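Local coordinates for protein alpha-fucosidase (Bifidobacterium bifidum, PDB 2EAB) that probably hydrolyses terminal alpha-1,2-linked L-fucose from glycans through its family 95 glycoside hydrolase catalytic region, and binds calcium, at residues Asn424-Tyr429 / Val508-Gln513. Numbering follows the deposited sequence.
Sequences NLQMNY and VPWILQ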
loop_
_atom_site.group_PDB
_atom_site.type_symbol
_atom_site.label_atom_id
_atom_site.label_comp_id
_atom_site.label_asym_id
_atom_site.label_seq_id
_atom_site.Cartn_x
_atom_site.Cartn_y
_atom_site.Cartn_z
ATOM N N ASN A 424 1.052 6.017 -4.277
ATOM C CA ASN A 424 0.286 5.690 -3.077
ATOM C C ASN A 424 -0.048 4.211 -2.975
ATOM O O ASN A 424 0.241 3.576 -1.961
ATOM C CB ASN A 424 -0.991 6.523 -2.994
ATOM C CG ASN A 424 -0.727 8.009 -3.099
ATOM O OD1 ASN A 424 -0.522 8.698 -2.090
ATOM N ND2 ASN A 424 -0.697 8.510 -4.312
ATOM N N LEU A 425 -0.633 3.660 -4.032
ATOM C CA LEU A 425 -0.943 2.235 -4.050
ATOM C C LEU A 425 0.335 1.400 -3.958
ATOM O O LEU A 425 0.364 0.359 -3.293
ATOM C CB LEU A 425 -1.759 1.873 -5.293
ATOM C CG LEU A 425 -2.272 0.432 -5.359
ATOM C CD1 LEU A 425 -3.198 0.109 -4.190
ATOM C CD2 LEU A 425 -2.954 0.160 -6.688
ATOM N N GLN A 426 1.390 1.869 -4.621
ATOM C CA GLN A 426 2.702 1.242 -4.516
ATOM C C GLN A 426 3.138 1.163 -3.055
ATOM O O GLN A 426 3.561 0.106 -2.581
ATOM C CB GLN A 426 3.739 2.020 -5.328
ATOM C CG GLN A 426 3.625 1.862 -6.845
ATOM C CD GLN A 426 2.588 2.761 -7.510
ATOM O OE1 GLN A 426 1.922 3.582 -6.861
ATOM N NE2 GLN A 426 2.458 2.614 -8.824
ATOM N N MET A 427 3.037 2.287 -2.345
ATOM C CA MET A 427 3.438 2.359 -0.943
ATOM C C MET A 427 2.644 1.399 -0.056
ATOM O O MET A 427 3.204 0.785 0.856
ATOM C CB MET A 427 3.329 3.792 -0.430
ATOM C CG MET A 427 3.973 3.989 0.929
ATOM S SD MET A 427 4.059 5.695 1.468
ATOM C CE MET A 427 4.948 6.451 0.097
ATOM N N ASN A 428 1.349 1.260 -0.338
ATOM C CA ASN A 428 0.509 0.310 0.389
ATOM C C ASN A 428 1.077 -1.102 0.342
ATOM O O ASN A 428 0.836 -1.897 1.252
ATOM C CB ASN A 428 -0.905 0.267 -0.193
ATOM C CG ASN A 428 -1.742 1.483 0.157
ATOM O OD1 ASN A 428 -1.243 2.495 0.647
ATOM N ND2 ASN A 428 -3.034 1.392 -0.133
ATOM N N TYR A 429 1.791 -1.410 -0.739
ATOM C CA TYR A 429 2.376 -2.733 -0.943
ATOM C C TYR A 429 3.901 -2.741 -0.928
ATOM O O TYR A 429 4.539 -3.586 -1.571
ATOM C CB TYR A 429 1.767 -3.418 -2.187
ATOM C CG TYR A 429 0.310 -3.728 -1.939
ATOM C CD1 TYR A 429 -0.067 -4.929 -1.340
ATOM C CD2 TYR A 429 -0.684 -2.796 -2.232
ATOM C CE1 TYR A 429 -1.402 -5.202 -1.062
ATOM C CE2 TYR A 429 -2.018 -3.062 -1.960
ATOM C CZ TYR A 429 -2.369 -4.263 -1.374
ATOM O OH TYR A 429 -3.695 -4.507 -1.105
ATOM N N VAL A 508 1.815 1.996 -14.621
ATOM C CA VAL A 508 1.671 0.549 -14.810
ATOM C C VAL A 508 3.009 -0.189 -14.634
ATOM O O VAL A 508 3.101 -1.076 -13.789
ATOM C CB VAL A 508 0.924 0.186 -16.124
ATOM C CG1 VAL A 508 0.912 -1.322 -16.334
ATOM C CG2 VAL A 508 -0.495 0.727 -16.082
ATOM N N PRO A 509 4.067 0.201 -15.381
ATOM C CA PRO A 509 5.398 -0.288 -15.001
ATOM C C PRO A 509 5.659 -0.244 -13.487
ATOM O O PRO A 509 6.104 -1.233 -12.909
ATOM C CB PRO A 509 6.337 0.653 -15.766
ATOM C CG PRO A 509 5.582 0.947 -17.032
ATOM C CD PRO A 509 4.119 1.007 -16.620
ATOM N N TRP A 510 5.366 0.878 -12.838
ATOM C CA TRP A 510 5.650 0.993 -11.414
ATOM C C TRP A 510 4.891 -0.035 -10.567
ATOM O O TRP A 510 5.504 -0.753 -9.774
ATOM C CB TRP A 510 5.372 2.406 -10.925
ATOM C CG TRP A 510 5.980 2.732 -9.591
ATOM C CD1 TRP A 510 6.651 1.888 -8.742
ATOM C CD2 TRP A 510 5.945 3.998 -8.950
ATOM N NE1 TRP A 510 7.048 2.567 -7.619
ATOM C CE2 TRP A 510 6.616 3.866 -7.716
ATOM C CE3 TRP A 510 5.404 5.244 -9.302
ATOM C CZ2 TRP A 510 6.775 4.940 -6.835
ATOM C CZ3 TRP A 510 5.565 6.310 -8.434
ATOM C CH2 TRP A 510 6.238 6.150 -7.210
ATOM N N ILE A 511 3.572 -0.115 -10.723
ATOM C CA ILE A 511 2.813 -1.085 -9.934
ATOM C C ILE A 511 3.228 -2.524 -10.267
ATOM O O ILE A 511 3.152 -3.400 -9.411
ATOM C CB ILE A 511 1.277 -0.872 -10.050
ATOM C CG1 ILE A 511 0.547 -1.462 -8.837
ATOM C CG2 ILE A 511 0.729 -1.429 -11.363
ATOM C CD1 ILE A 511 0.835 -0.735 -7.524
ATOM N N LEU A 512 3.689 -2.755 -11.494
ATOM C CA LEU A 512 4.249 -4.061 -11.840
ATOM C C LEU A 512 5.472 -4.436 -11.012
ATOM O O LEU A 512 5.764 -5.628 -10.851
ATOM C CB LEU A 512 4.536 -4.174 -13.333
ATOM C CG LEU A 512 3.283 -4.327 -14.204
ATOM C CD1 LEU A 512 3.635 -4.120 -15.669
ATOM C CD2 LEU A 512 2.586 -5.664 -14.000
ATOM N N GLN A 513 6.194 -3.445 -10.493
ATOM C CA GLN A 513 7.275 -3.760 -9.557
ATOM C C GLN A 513 6.740 -4.463 -8.318
ATOM O O GLN A 513 7.286 -5.485 -7.896
ATOM C CB GLN A 513 8.050 -2.520 -9.137
ATOM C CG GLN A 513 8.925 -1.931 -10.218
ATOM C CD GLN A 513 9.897 -0.900 -9.685
ATOM O OE1 GLN A 513 10.529 -1.108 -8.654
ATOM N NE2 GLN A 513 10.044 0.207 -10.406
#
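Gln-426 reaches from its helix into the notch between Trp-510 and Ile-511; its CB and CG lie against the indole, while CD and NE2 are shared between the indole and Ile-511. CB passes near the pyrrole rim of the indole, 4.1 Å from Trp-510 NE1. Next comes CG, which lies over the indole face in a CH-pi contact, 3.5 Å from the centroid of the five-membered ring and only 6° off its normal. A bend at chi2 (82°) then turns the amide so that NE2 lies near Trp-510 CG and CD2, its plane tilted 33° from the ring, with CD lying between the indole and Ile-511 CD1. NE2 ends 3.5 Å from Ile-511 N, but its hydrogen bond goes to Met-421 O, while OE1 receives a weak one from Val-423 N. Glutamine suits this buried place because its methylenes pack against carbon as its amide serves the backbone just before its own helix. The two helical segments run nearly parallel, with axes 9.5 Å from each other, inside the helical catalytic domain of family 95, an (alpha/alpha)6-barrel. Beside the amide, Ile-511 holds CG1 anti to its backbone N, and the bend at the next bond brings CD1 up against Leu-425 and the Gln-426 amide. There the methyl meets Leu-425 CG at 4.0 Å, a branched aliphatic pair well suited to a buried interface; helix 442-450 adds Leu-444 against Leu-425 and Val-448 against Ile-511.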